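Local coordinates for inositol 2-dehydrogenase/D-chiro-inositol 3-dehydrogenase (Lactobacillus casei, PDB 4MIY), which oxidises myo-inositol and D-chiro-inositol to their keto derivatives, using NAD+ as the hydride acceptor, at residues I194-Q199 against R319-Q324. Numbering follows the deposited sequence.
Sequences ITYPRQ and RSQKDQ. With SO4 (sulfate ion), chain J.
The ring of Tyr196 overlaps the amide of Gln324 obliquely, their planes 38° apart, with CD2 lying 3.5 Å from Gln324 NE2. Tyr196 OH donates to Gln321 O at 2.7 Å, in the carbonyl plane and on a lone pair; Asn166 ND2 is a second partner of this hydroxyl, and His209 stacks on the ring. Gln324 has positive phi just past the helix, and its OE1 accepts from Tyr196 N at 2.8 Å, the donor standing 52° above the carbonyl plane. Upstream, Ile194 N gives an almost straight bond (176°) to Ser320 OG, 3.0 Å away, which also bonds Glu325 O. Ile194 O, otherwise without a hydrogen-bond partner, meets the CA-H of Gln324, CA to O 3.3 Å. A leucine in place of Tyr196 would probably leave Gln321 O and Asn166 ND2 without their hydroxyl partner and His209 without its stacking ring. Beyond the contact, Arg198 NH1 and NH2 hold a sulfate ion, probably from the crystallisation liquor, which Lys220 of the second subunit also bonds. The contact packs the end of helix 304-323, which leads into short strand 327-328, on the end of antiparallel strand 189-195, consistent with the C-terminal alpha/beta domain of the Gfo/Idh/MocA family.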
ATOM      1  N   ILE A 194       3.028  26.175  19.838  1.00 15.13           N
ATOM      2  CA  ILE A 194       3.612  24.930  20.259  1.00 16.95           C
ATOM      3  C   ILE A 194       2.905  24.428  21.505  1.00 17.60           C
ATOM      4  O   ILE A 194       2.826  25.122  22.460  1.00 21.32           O
ATOM      5  CB  ILE A 194       5.047  25.125  20.636  1.00 19.32           C
ATOM      6  CG1 ILE A 194       5.788  25.780  19.482  1.00 19.04           C
ATOM      7  CG2 ILE A 194       5.661  23.831  20.962  1.00 20.55           C
ATOM      8  CD1 ILE A 194       5.970  24.902  18.290  1.00 22.87           C
ATOM      9  N   THR A 195       2.374  23.224  21.456  1.00 17.41           N
ATOM     10  CA  THR A 195       1.778  22.605  22.607  1.00 16.74           C
ATOM     11  C   THR A 195       2.466  21.278  22.942  1.00 18.40           C
ATOM     12  O   THR A 195       3.045  20.645  22.096  1.00 17.82           O
ATOM     13  CB  THR A 195       0.297  22.337  22.412  1.00 21.46           C
ATOM     14  OG1 THR A 195       0.103  21.657  21.206  1.00 22.44           O
ATOM     15  CG2 THR A 195      -0.468  23.567  22.376  1.00 28.44           C
ATOM     16  N   TYR A 196       2.375  20.897  24.201  1.00 16.15           N
ATOM     17  CA  TYR A 196       3.031  19.747  24.732  1.00 16.40           C
ATOM     18  C   TYR A 196       2.038  18.699  25.185  1.00 19.15           C
ATOM     19  O   TYR A 196       1.355  18.880  26.145  1.00 19.74           O
ATOM     20  CB  TYR A 196       3.873  20.137  25.924  1.00 19.02           C
ATOM     21  CG  TYR A 196       4.935  21.180  25.692  1.00 15.98           C
ATOM     22  CD1 TYR A 196       5.695  21.194  24.571  1.00 16.74           C
ATOM     23  CD2 TYR A 196       5.224  22.101  26.654  1.00 20.92           C
ATOM     24  CE1 TYR A 196       6.664  22.103  24.390  1.00 18.53           C
ATOM     25  CE2 TYR A 196       6.200  23.023  26.473  1.00 18.14           C
ATOM     26  CZ  TYR A 196       6.921  23.022  25.339  1.00 18.11           C
ATOM     27  OH  TYR A 196       7.905  23.917  25.128  1.00 21.50           O
ATOM     28  N   PRO A 197       1.956  17.586  24.450  1.00 15.19           N
ATOM     29  CA  PRO A 197       1.226  16.413  24.925  1.00 16.48           C
ATOM     30  C   PRO A 197       1.959  15.825  26.102  1.00 18.19           C
ATOM     31  O   PRO A 197       2.953  16.361  26.510  1.00 20.96           O
ATOM     32  CB  PRO A 197       1.298  15.452  23.768  1.00 18.39           C
ATOM     33  CG  PRO A 197       1.818  16.237  22.625  1.00 18.95           C
ATOM     34  CD  PRO A 197       2.555  17.368  23.131  1.00 15.89           C
ATOM     35  N   ARG A 198       1.463  14.737  26.641  1.00 21.60           N
ATOM     36  CA  ARG A 198       2.186  14.110  27.698  1.00 21.84           C
ATOM     37  C   ARG A 198       3.597  13.754  27.283  1.00 20.06           C
ATOM     38  O   ARG A 198       3.873  13.387  26.160  1.00 20.99           O
ATOM     39  CB  ARG A 198       1.487  12.863  28.169  1.00 25.67           C
ATOM     40  CG  ARG A 198       1.382  11.824  27.145  1.00 21.08           C
ATOM     41  CD  ARG A 198       0.562  10.603  27.572  1.00 20.18           C
ATOM     42  NE  ARG A 198       1.097   9.795  28.640  1.00 22.94           N
ATOM     43  CZ  ARG A 198       0.581   8.637  29.006  1.00 21.57           C
ATOM     44  NH1 ARG A 198      -0.454   8.121  28.376  1.00 23.57           N
ATOM     45  NH2 ARG A 198       1.082   7.980  29.987  1.00 26.92           N
ATOM     46  N   GLN A 199       4.481  13.847  28.255  1.00 20.10           N
ATOM     47  CA  GLN A 199       5.875  13.625  28.050  1.00 19.39           C
ATOM     48  C   GLN A 199       6.191  12.158  27.881  1.00 17.24           C
ATOM     49  O   GLN A 199       5.762  11.330  28.621  1.00 19.04           O
ATOM     50  CB  GLN A 199       6.641  14.184  29.234  1.00 20.58           C
ATOM     51  CG  GLN A 199       8.116  13.959  29.190  1.00 17.74           C
ATOM     52  CD  GLN A 199       8.862  14.936  28.309  1.00 19.55           C
ATOM     53  OE1 GLN A 199       8.300  15.558  27.452  1.00 20.29           O
ATOM     54  NE2 GLN A 199      10.145  15.063  28.548  1.00 21.36           N
ATOM     55  N   ARG A 319       9.370  31.327  21.538  0.74 16.12           N
ATOM     56  CA  ARG A 319       8.591  32.075  22.481  0.74 18.85           C
ATOM     57  C   ARG A 319       7.393  31.262  22.940  0.74 18.48           C
ATOM     58  O   ARG A 319       7.128  31.165  24.100  0.74 16.76           O
ATOM     59  CB  ARG A 319       8.157  33.384  21.855  0.74 19.65           C
ATOM     60  CG  ARG A 319       7.309  34.259  22.710  0.74 27.17           C
ATOM     61  CD  ARG A 319       7.247  35.706  22.203  0.74 30.28           C
ATOM     62  NE  ARG A 319       8.504  36.217  21.689  0.74 31.93           N
ATOM     63  CZ  ARG A 319       9.371  36.915  22.417  0.74 42.58           C
ATOM     64  NH1 ARG A 319       9.113  37.214  23.683  0.74 45.21           N
ATOM     65  NH2 ARG A 319      10.492  37.356  21.875  0.74 46.78           N
ATOM     66  N   SER A 320       6.723  30.622  21.990  1.00 18.76           N
ATOM     67  CA  SER A 320       5.569  29.817  22.296  1.00 19.20           C
ATOM     68  C   SER A 320       5.902  28.640  23.195  1.00 18.56           C
ATOM     69  O   SER A 320       5.103  28.252  23.984  1.00 20.96           O
ATOM     70  CB  SER A 320       4.901  29.307  21.013  1.00 18.79           C
ATOM     71  OG  SER A 320       3.689  28.659  21.288  1.00 18.33           O
ATOM     72  N   GLN A 321       7.092  28.101  23.068  1.00 17.92           N
ATOM     73  CA  GLN A 321       7.498  26.971  23.896  1.00 20.69           C
ATOM     74  C   GLN A 321       7.483  27.262  25.393  1.00 21.08           C
ATOM     75  O   GLN A 321       7.433  26.385  26.175  1.00 21.97           O
ATOM     76  CB  GLN A 321       8.891  26.493  23.516  1.00 18.33           C
ATOM     77  CG  GLN A 321       8.990  25.627  22.260  1.00 19.03           C
ATOM     78  CD  GLN A 321      10.400  25.181  21.980  1.00 21.05           C
ATOM     79  OE1 GLN A 321      11.314  25.948  22.053  1.00 21.55           O
ATOM     80  NE2 GLN A 321      10.561  23.931  21.672  1.00 20.23           N
ATOM     81  N   LYS A 322       7.581  28.532  25.742  0.75 19.59           N
ATOM     82  CA  LYS A 322       7.606  28.931  27.135  0.75 21.45           C
ATOM     83  C   LYS A 322       6.298  28.704  27.797  0.75 21.85           C
ATOM     84  O   LYS A 322       6.266  28.167  28.856  0.75 26.99           O
ATOM     85  CB  LYS A 322       8.051  30.384  27.304  0.75 18.71           C
ATOM     86  CG  LYS A 322       9.427  30.648  26.866  0.75 25.80           C
ATOM     87  CD  LYS A 322       9.612  32.130  26.530  0.75 30.22           C
ATOM     88  CE  LYS A 322      11.063  32.535  26.442  0.75 36.21           C
ATOM     89  NZ  LYS A 322      11.895  31.421  26.970  0.75 40.11           N
ATOM     90  N   ASP A 323       5.220  29.095  27.156  0.71 17.59           N
ATOM     91  CA  ASP A 323       3.907  29.040  27.776  0.71 21.14           C
ATOM     92  C   ASP A 323       2.814  28.347  26.994  0.71 18.77           C
ATOM     93  O   ASP A 323       1.683  28.360  27.388  0.71 18.26           O
ATOM     94  CB  ASP A 323       3.426  30.455  28.126  0.71 19.49           C
ATOM     95  CG  ASP A 323       3.313  31.405  26.896  0.71 28.91           C
ATOM     96  OD1 ASP A 323       3.400  30.991  25.728  0.71 23.79           O
ATOM     97  OD2 ASP A 323       3.100  32.612  27.147  0.71 30.94           O
ATOM     98  N   GLN A 324       3.176  27.766  25.872  1.00 21.30           N
ATOM     99  CA  GLN A 324       2.224  27.131  24.991  1.00 20.92           C
ATOM    100  C   GLN A 324       1.142  28.049  24.428  1.00 22.83           C
ATOM    101  O   GLN A 324       0.110  27.601  24.041  1.00 24.47           O
ATOM    102  CB  GLN A 324       1.611  25.890  25.629  1.00 20.96           C
ATOM    103  CG  GLN A 324       2.615  24.847  26.009  1.00 20.15           C
ATOM    104  CD  GLN A 324       1.997  23.638  26.603  1.00 23.90           C
ATOM    105  OE1 GLN A 324       1.349  22.872  25.939  1.00 21.63           O
ATOM    106  NE2 GLN A 324       2.192  23.470  27.883  1.00 24.89           N
TER
HETATM  107  S   SO4 J 406      -0.683   4.549  29.820  0.54 19.53           S
HETATM  108  O1  SO4 J 406      -1.313   5.489  28.976  0.54 18.70           O
HETATM  109  O2  SO4 J 406       0.287   5.217  30.622  0.54 23.38           O
HETATM  110  O3  SO4 J 406      -0.068   3.551  29.019  0.54 22.24           O
HETATM  111  O4  SO4 J 406      -1.680   3.928  30.613  0.54 20.99           O